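Local coordinates for Ice-binding protein isoform1a (Antarctomyces psychrotrophicus, PDB 7BWX), which binds ice, probably by attaching to specific water molecules in the prism planes of the crystal, through a right-handed beta-solenoid fold, at residues G24-G29 against S43-P48; T115-G120 against I143-A148; N152-V157 against E170-A175. The protein carries 1 engineered substitution. One frame throughout, in Å; residues are numbered along the deposited sequence.

Interaction 1. Residues G24-G29 against S43-P48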
loop_
_atom_site.group_PDB
_atom_site.type_symbol
_atom_site.label_atom_id
_atom_site.label_comp_id
_atom_site.label_asym_id
_atom_site.label_seq_id
_atom_site.Cartn_x
_atom_site.Cartn_y
_atom_site.Cartn_z
ATOM N N GLY A 24 4.019 11.929 9.764
ATOM C CA GLY A 24 2.688 12.505 9.899
ATOM C C GLY A 24 1.720 12.038 8.810
ATOM O O GLY A 24 2.164 11.484 7.777
ATOM N N VAL A 25 0.443 12.253 9.061
ATOM C CA VAL A 25 -0.654 12.015 8.088
ATOM C C VAL A 25 -1.372 13.350 7.958
ATOM O O VAL A 25 -1.717 13.962 9.004
ATOM C CB VAL A 25 -1.605 10.907 8.559
ATOM C CG1 VAL A 25 -2.691 10.702 7.529
ATOM C CG2 VAL A 25 -0.907 9.606 8.844
ATOM N N ALA A 26 -1.461 13.862 6.752
ATOM C CA ALA A 26 -2.086 15.155 6.444
ATOM C C ALA A 26 -3.306 14.843 5.575
ATOM O O ALA A 26 -3.094 14.402 4.452
ATOM C CB ALA A 26 -1.126 16.078 5.716
ATOM N N ASN A 27 -4.502 15.116 6.072
ATOM C CA ASN A 27 -5.775 14.787 5.401
ATOM C C ASN A 27 -6.521 16.051 4.989
ATOM O O ASN A 27 -6.647 16.978 5.806
ATOM C CB ASN A 27 -6.674 13.937 6.313
ATOM C CG ASN A 27 -8.004 13.632 5.665
ATOM O OD1 ASN A 27 -9.080 14.204 6.035
ATOM N ND2 ASN A 27 -7.911 12.882 4.599
ATOM N N ALA A 28 -7.198 15.978 3.851
ATOM C CA ALA A 28 -8.280 16.894 3.446
ATOM C C ALA A 28 -9.533 16.056 3.191
ATOM O O ALA A 28 -9.403 14.922 2.698
ATOM C CB ALA A 28 -7.882 17.613 2.176
ATOM N N GLY A 29 -10.700 16.615 3.451
ATOM C CA GLY A 29 -11.971 15.970 3.106
ATOM C C GLY A 29 -12.370 14.794 3.944
ATOM O O GLY A 29 -11.730 14.436 4.989
ATOM N N SER A 43 2.273 14.990 14.662
ATOM C CA SER A 43 0.818 15.168 14.798
ATOM C C SER A 43 0.156 14.861 13.450
ATOM O O SER A 43 0.842 14.919 12.387
ATOM C CB SER A 43 0.503 16.562 15.266
ATOM O OG SER A 43 0.760 17.454 14.203
ATOM N N ILE A 44 -1.085 14.416 13.500
ATOM C CA ILE A 44 -1.888 14.200 12.262
ATOM C C ILE A 44 -2.706 15.462 12.066
ATOM O O ILE A 44 -3.039 16.093 13.086
ATOM C CB ILE A 44 -2.748 12.938 12.400
ATOM C CG1 ILE A 44 -3.764 13.096 13.532
ATOM C CG2 ILE A 44 -1.839 11.737 12.635
ATOM C CD1 ILE A 44 -4.926 12.124 13.483
ATOM N N THR A 45 -3.076 15.804 10.843
ATOM C CA THR A 45 -3.957 16.969 10.616
ATOM C C THR A 45 -5.088 16.541 9.702
ATOM O O THR A 45 -4.884 15.601 8.898
ATOM C CB THR A 45 -3.217 18.162 9.996
ATOM O OG1 THR A 45 -2.594 17.743 8.772
ATOM C CG2 THR A 45 -2.070 18.578 10.853
ATOM N N GLY A 46 -6.241 17.188 9.865
ATOM C CA GLY A 46 -7.404 16.933 8.982
ATOM C C GLY A 46 -8.321 15.829 9.473
ATOM O O GLY A 46 -9.171 15.373 8.683
ATOM N N PHE A 47 -8.254 15.487 10.755
ATOM C CA PHE A 47 -9.193 14.582 11.432
ATOM C C PHE A 47 -9.781 15.320 12.633
ATOM O O PHE A 47 -9.132 15.360 13.673
ATOM C CB PHE A 47 -8.470 13.310 11.864
ATOM C CG PHE A 47 -7.876 12.506 10.736
ATOM C CD1 PHE A 47 -6.640 12.829 10.223
ATOM C CD2 PHE A 47 -8.566 11.415 10.206
ATOM C CE1 PHE A 47 -6.094 12.090 9.180
ATOM C CE2 PHE A 47 -8.016 10.680 9.161
ATOM C CZ PHE A 47 -6.794 11.038 8.633
ATOM N N PRO A 48 -11.007 15.907 12.578
ATOM C CA PRO A 48 -11.896 15.920 11.405
ATOM C C PRO A 48 -11.441 16.882 10.320
ATOM O O PRO A 48 -10.563 17.733 10.570
ATOM C CB PRO A 48 -13.262 16.370 12.010
ATOM C CG PRO A 48 -12.861 17.237 13.164
ATOM C CD PRO A 48 -11.623 16.576 13.741
#

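Interaction 2. Residues T115-G120 against I143-A148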
loop_
_atom_site.group_PDB
_atom_site.type_symbol
_atom_site.label_atom_id
_atom_site.label_comp_id
_atom_site.label_asym_id
_atom_site.label_seq_id
_atom_site.Cartn_x
_atom_site.Cartn_y
_atom_site.Cartn_z
ATOM N N THR A 115 -5.194 -7.196 -13.050
ATOM C CA THR A 115 -5.858 -8.383 -12.509
ATOM C C THR A 115 -4.820 -9.237 -11.823
ATOM O O THR A 115 -3.841 -9.559 -12.446
ATOM C CB THR A 115 -6.608 -9.138 -13.609
ATOM O OG1 THR A 115 -7.533 -8.235 -14.223
ATOM C CG2 THR A 115 -7.344 -10.302 -13.009
ATOM N N LEU A 116 -5.073 -9.586 -10.576
ATOM C CA LEU A 116 -4.256 -10.521 -9.807
ATOM C C LEU A 116 -5.025 -11.831 -9.736
ATOM O O LEU A 116 -6.083 -11.882 -9.110
ATOM C CB LEU A 116 -3.970 -9.923 -8.447
ATOM C CG LEU A 116 -3.300 -8.561 -8.545
ATOM C CD1 LEU A 116 -3.124 -7.984 -7.148
ATOM C CD2 LEU A 116 -1.962 -8.665 -9.263
ATOM N N ASP A 117 -4.458 -12.843 -10.396
ATOM C CA ASP A 117 -5.073 -14.178 -10.596
ATOM C C ASP A 117 -4.493 -15.163 -9.602
ATOM O O ASP A 117 -3.378 -15.562 -9.753
ATOM C CB ASP A 117 -4.852 -14.588 -12.043
ATOM C CG ASP A 117 -5.416 -15.954 -12.425
ATOM O OD1 ASP A 117 -6.044 -16.598 -11.579
ATOM O OD2 ASP A 117 -5.137 -16.359 -13.574
ATOM N N GLY A 118 -5.272 -15.535 -8.611
ATOM C CA GLY A 118 -4.886 -16.532 -7.613
ATOM C C GLY A 118 -4.791 -17.938 -8.188
ATOM O O GLY A 118 -4.274 -18.778 -7.459
ATOM N N ALA A 119 -5.281 -18.193 -9.412
ATOM C CA ALA A 119 -5.172 -19.532 -10.052
ATOM C C ALA A 119 -5.740 -20.598 -9.115
ATOM O O ALA A 119 -5.187 -21.686 -9.065
ATOM C CB ALA A 119 -3.714 -19.808 -10.385
ATOM N N GLY A 120 -6.759 -20.252 -8.334
ATOM C CA GLY A 120 -7.481 -21.153 -7.429
ATOM C C GLY A 120 -6.696 -21.473 -6.177
ATOM O O GLY A 120 -7.136 -22.349 -5.424
ATOM N N ILE A 143 -7.928 -5.574 -9.405
ATOM C CA ILE A 143 -8.984 -6.564 -9.080
ATOM C C ILE A 143 -8.345 -7.919 -8.785
ATOM O O ILE A 143 -7.184 -8.213 -9.240
ATOM C CB ILE A 143 -10.018 -6.638 -10.221
ATOM C CG1 ILE A 143 -9.447 -7.194 -11.519
ATOM C CG2 ILE A 143 -10.671 -5.289 -10.443
ATOM C CD1 ILE A 143 -10.512 -7.363 -12.592
ATOM N N LEU A 144 -9.076 -8.699 -8.028
ATOM C CA LEU A 144 -8.661 -10.026 -7.563
ATOM C C LEU A 144 -9.529 -11.087 -8.243
ATOM O O LEU A 144 -10.748 -10.953 -8.141
ATOM C CB LEU A 144 -8.886 -10.078 -6.057
ATOM C CG LEU A 144 -8.247 -8.946 -5.250
ATOM C CD1 LEU A 144 -8.681 -9.045 -3.800
ATOM C CD2 LEU A 144 -6.733 -8.938 -5.407
ATOM N N THR A 145 -8.937 -12.149 -8.774
ATOM C CA THR A 145 -9.731 -13.280 -9.328
ATOM C C THR A 145 -9.217 -14.599 -8.766
ATOM O O THR A 145 -8.062 -14.652 -8.291
ATOM C CB THR A 145 -9.699 -13.255 -10.855
ATOM O OG1 THR A 145 -8.337 -13.482 -11.229
ATOM C CG2 THR A 145 -10.210 -11.944 -11.409
ATOM N N ASN A 146 -10.058 -15.638 -8.830
ATOM C CA ASN A 146 -9.634 -17.040 -8.639
ATOM C C ASN A 146 -8.905 -17.177 -7.317
ATOM O O ASN A 146 -7.868 -17.843 -7.298
ATOM C CB ASN A 146 -8.756 -17.487 -9.802
ATOM C CG ASN A 146 -9.512 -17.455 -11.108
ATOM O OD1 ASN A 146 -10.730 -17.547 -11.084
ATOM N ND2 ASN A 146 -8.829 -17.287 -12.233
ATOM N N GLY A 147 -9.452 -16.593 -6.256
ATOM C CA GLY A 147 -9.005 -16.811 -4.862
ATOM C C GLY A 147 -7.943 -15.811 -4.374
ATOM O O GLY A 147 -7.479 -15.957 -3.199
ATOM N N ALA A 148 -7.508 -14.873 -5.213
ATOM C CA ALA A 148 -6.486 -13.875 -4.807
ATOM C C ALA A 148 -7.011 -13.131 -3.583
ATOM O O ALA A 148 -8.171 -12.753 -3.577
ATOM C CB ALA A 148 -6.191 -12.915 -5.907
#

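Interaction 3. Residues N152-V157 against E170-A175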
loop_
_atom_site.group_PDB
_atom_site.type_symbol
_atom_site.label_atom_id
_atom_site.label_comp_id
_atom_site.label_asym_id
_atom_site.label_seq_id
_atom_site.Cartn_x
_atom_site.Cartn_y
_atom_site.Cartn_z
ATOM N N ASN A 152 -2.475 -10.528 0.685
ATOM C CA ASN A 152 -1.302 -11.290 0.182
ATOM C C ASN A 152 -0.650 -10.555 -0.985
ATOM O O ASN A 152 0.200 -11.168 -1.674
ATOM C CB ASN A 152 -1.680 -12.719 -0.241
ATOM C CG ASN A 152 -2.021 -13.635 0.919
ATOM O OD1 ASN A 152 -1.720 -13.356 2.071
ATOM N ND2 ASN A 152 -2.577 -14.786 0.593
ATOM N N VAL A 153 -0.941 -9.257 -1.133
ATOM C CA VAL A 153 -0.400 -8.392 -2.188
ATOM C C VAL A 153 0.427 -7.300 -1.523
ATOM O O VAL A 153 -0.100 -6.667 -0.604
ATOM C CB VAL A 153 -1.568 -7.808 -2.994
ATOM C CG1 VAL A 153 -1.063 -6.823 -4.012
ATOM C CG2 VAL A 153 -2.389 -8.918 -3.634
ATOM N N PHE A 154 1.670 -7.126 -1.956
ATOM C CA PHE A 154 2.644 -6.154 -1.395
ATOM C C PHE A 154 3.207 -5.317 -2.533
ATOM O O PHE A 154 3.805 -5.871 -3.500
ATOM C CB PHE A 154 3.742 -6.922 -0.655
ATOM C CG PHE A 154 3.187 -7.793 0.434
ATOM C CD1 PHE A 154 2.973 -7.273 1.699
ATOM C CD2 PHE A 154 2.865 -9.113 0.192
ATOM C CE1 PHE A 154 2.449 -8.056 2.715
ATOM C CE2 PHE A 154 2.318 -9.890 1.203
ATOM C CZ PHE A 154 2.117 -9.365 2.462
ATOM N N TRP A 155 2.993 -4.020 -2.439
ATOM C CA TRP A 155 3.555 -2.999 -3.338
ATOM C C TRP A 155 4.782 -2.390 -2.637
ATOM O O TRP A 155 4.604 -1.613 -1.692
ATOM C CB TRP A 155 2.517 -1.925 -3.647
ATOM C CG TRP A 155 1.284 -2.498 -4.253
ATOM C CD1 TRP A 155 0.118 -2.864 -3.626
ATOM C CD2 TRP A 155 1.148 -2.888 -5.624
ATOM N NE1 TRP A 155 -0.753 -3.395 -4.541
ATOM C CE2 TRP A 155 -0.154 -3.411 -5.775
ATOM C CE3 TRP A 155 1.967 -2.739 -6.745
ATOM C CZ2 TRP A 155 -0.618 -3.878 -7.005
ATOM C CZ3 TRP A 155 1.523 -3.228 -7.949
ATOM C CH2 TRP A 155 0.251 -3.802 -8.066
ATOM N N ILE A 156 5.968 -2.853 -2.986
ATOM C CA ILE A 156 7.238 -2.411 -2.341
ATOM C C ILE A 156 7.763 -1.265 -3.183
ATOM O O ILE A 156 8.315 -1.504 -4.321
ATOM C CB ILE A 156 8.242 -3.563 -2.190
ATOM C CG1 ILE A 156 7.622 -4.796 -1.549
ATOM C CG2 ILE A 156 9.464 -3.079 -1.426
ATOM C CD1 ILE A 156 7.049 -4.571 -0.184
ATOM N N VAL A 157 7.430 -0.049 -2.765
ATOM C CA VAL A 157 7.672 1.160 -3.581
ATOM C C VAL A 157 9.019 1.772 -3.158
ATOM O O VAL A 157 9.126 2.288 -1.993
ATOM C CB VAL A 157 6.505 2.129 -3.440
ATOM C CG1 VAL A 157 6.744 3.403 -4.222
ATOM C CG2 VAL A 157 5.176 1.483 -3.868
ATOM N N GLU A 170 -5.803 -2.667 -4.347
ATOM C CA GLU A 170 -5.837 -3.812 -3.446
ATOM C C GLU A 170 -4.376 -4.034 -3.041
ATOM O O GLU A 170 -3.498 -4.090 -3.928
ATOM C CB GLU A 170 -6.446 -5.042 -4.133
ATOM C CG GLU A 170 -7.896 -4.827 -4.620
ATOM C CD GLU A 170 -8.968 -5.075 -3.580
ATOM O OE1 GLU A 170 -8.656 -5.755 -2.574
ATOM O OE2 GLU A 170 -10.120 -4.617 -3.757
ATOM N N GLY A 171 -4.152 -4.180 -1.749
ATOM C CA GLY A 171 -2.859 -4.629 -1.244
ATOM C C GLY A 171 -2.201 -3.669 -0.258
ATOM O O GLY A 171 -2.757 -2.610 0.033
ATOM N N ASN A 172 -1.051 -4.108 0.255
ATOM C CA ASN A 172 -0.230 -3.381 1.264
ATOM C C ASN A 172 0.824 -2.567 0.520
ATOM O O ASN A 172 1.663 -3.145 -0.167
ATOM C CB ASN A 172 0.344 -4.390 2.254
ATOM C CG ASN A 172 -0.733 -5.177 2.967
ATOM O OD1 ASN A 172 -1.589 -4.592 3.634
ATOM N ND2 ASN A 172 -0.684 -6.496 2.848
ATOM N N VAL A 173 0.691 -1.256 0.579
ATOM C CA VAL A 173 1.618 -0.306 -0.029
ATOM C C VAL A 173 2.653 -0.017 1.051
ATOM O O VAL A 173 2.300 0.617 2.035
ATOM C CB VAL A 173 0.924 0.964 -0.514
ATOM C CG1 VAL A 173 1.937 1.901 -1.151
ATOM C CG2 VAL A 173 -0.232 0.668 -1.487
ATOM N N ILE A 174 3.883 -0.466 0.826
ATOM C CA ILE A 174 5.045 -0.215 1.713
ATOM C C ILE A 174 6.037 0.628 0.932
ATOM O O ILE A 174 6.730 0.122 0.061
ATOM C CB ILE A 174 5.629 -1.521 2.231
ATOM C CG1 ILE A 174 4.526 -2.499 2.627
ATOM C CG2 ILE A 174 6.567 -1.194 3.374
ATOM C CD1 ILE A 174 5.068 -3.803 3.219
ATOM N N ALA A 175 5.944 1.927 1.109
ATOM C CA ALA A 175 6.781 2.883 0.374
ATOM C C ALA A 175 7.991 3.298 1.216
ATOM O O ALA A 175 7.847 3.536 2.407
ATOM C CB ALA A 175 5.966 4.083 0.023
#

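Interaction 1. Residues G24-G29 against S43-P48
Ser43 meets Gly24 at the start of the contact, its carbonyl O 3.9 Å from Gly24 CA, where the two segments run the same way, with end-to-end directions only 19° apart. Ile44 follows, its CA 3.3 Å from Val25 O in a CA-H...O contact, while its CG2 methyl lies 4.2 Å from Val25 CB. Thr45 carries both backbone hydrogen bonds: its N gives to Val25 O over 2.9 Å, with an N-H...O angle of 160°, and its O receives Asn27 N, also at 2.9 Å. These bonds bracket Ala26, against which Thr45 OG1 rests, and make a single bridge rather than an extended strand pairing. At Gly46 the CA comes within 3.3 Å of Asn27 O, and a side chain there would collide with that oxygen. Phe47, with CG anti to its own carbonyl carbon (chi1 -61°), brings its ring across the Asn27 side chain at about a right angle. Phe47 CE1 reaches Asn27 CB at 3.5 Å, and Val25 CG1 lies at the ring edge. An alanine in place of Phe47 would probably open a gap beside Val25 CG1 and leave Asn27 CB without its aromatic cover. The ring also packs on Met37 of strand 36-39 and Leu199 of strand 197-200. Strand 25-28 bonds to the latter through Ala26 and Ala28, so residues 43-48 form a loop along the margin of that parallel sheet.

Interaction 2. Residues T115-G120 against I143-A148
Leu116 and Leu144 are neighbours at the middle of a parallel pairing, their side chains on one face; the pairing also matches Thr115 with Ile143 and Asp117 with Thr145, and the strand axes differ by 25°. Strands 113-117 and 141-145 thus pair as neighbouring coils of the right-handed beta-solenoid do. The backbone bonds pass back and forth between the two strands. Leu116 N gives to Ile143 O at 2.9 Å, Thr145 N to Leu116 O at 2.9 Å, and Gly118 N to Thr145 O, again at 2.9 Å. Thr145 O is doubly used, since Ala148 N reaches it from the opposite face of the carbonyl, within the type I' turn that runs from Thr145 to Ala148. Beyond the strands, Asn146 O receives Gly120 N at 2.8 Å, which carries the contact from one turn to the other.

The polar side chains meet at Asp117. Its CG stands anti to the backbone N (chi1 180°), and this swings Asp117 OD1 toward the second segment, where Asn146 ND2 binds it at 2.9 Å. Asp117 OD1 also takes Ala119 N at 2.8 Å in an Asx turn, and the two donors come from opposite faces of the carboxylate. The amide of Asn146 is turned 62° from the carboxylate plane, yet OD1 lies close to the amide's own plane.

Van der Waals contacts fall on both faces of the pairing. On the face of Asp117, Thr115 CG2 touches Thr145 CG2 at 3.7 Å, and the hydroxyl oxygen Thr115 OG1 lies against the CG1 and CD1 end of Ile143. On the other, Leu116 CD1 meets Leu144 CD2 at 4.1 Å, with Trp126 and Phe128 of strand 126-130 packed on Leu116.

The chemistry thus divides: hydrocarbon lines the inner face, while at the surface two N-H groups grip one carboxylate oxygen, probably stabilising its charge and holding both turns in register.

Interaction 3. Residues N152-V157 against E170-A175
Phe154 pairs with Asn172, Trp155 with Val173, Ile156 with Ile174 and Val157 with Ala175 in a parallel strand contact between successive coils of the solenoid, wholly buried near the centre of the chain. The strand axes approach to 4.7 Å at the closest and diverge by 18°. Four backbone bonds confirm the register, from Asn172 N to Val153 O (2.9 Å) through to Val157 N to Ile174 O (2.9 Å).

Trp155 CG stands anti to its carbonyl carbon, beside the backbone N, which places the ring edge at the corner preceding strand 172-175. There Trp155 NE1 gives a nearly straight bond, 172° at the hydrogen, to Glu170 O at 2.9 Å, with the acceptor in the indole plane. Gly171 CA lies at the indole edge; a CB there would collide with both NE1 and Val153 CG1. Phe128 stacks on the indole.

On the face turned to helix 61-79, Phe154 and Asn172 lie side by side, CE1 3.5 Å from ND2, their planes 39° apart. Ile156 CD1 touches Ile174 CD1 at 4.0 Å, and both isoleucines touch Phe74 of the helix.

The strand-face side chains are mostly apolar, the Asn172 amide excepted, and the buried indole N-H is satisfied by a main-chain carbonyl, which fixes the ring's rotation.

From the N terminus, interaction 1 first brings 43-48 beside 24-29 after 13 intervening residues. Helix 61-79 follows before interaction 2, where 143-148 closes on 115-120 across 22 intervening residues, and interaction 3 brings 170-175 against 152-157 across 12 intervening residues. The three are in series, neither nested nor crossed. Interactions 1 and 2 lie on opposite sides of the chain's centre, their centres 34 Å apart, with interaction 3 near the middle. Interactions 2 and 3 touch, Leu116 CD1 lying 3.7 Å from Val153 CG2, so the three-stranded sheet of interaction 2 packs against strand 153-157. Interaction 1 lies at the edge of a different sheet, its second segment loop, about 11 Å from interaction 3 at the nearest atoms.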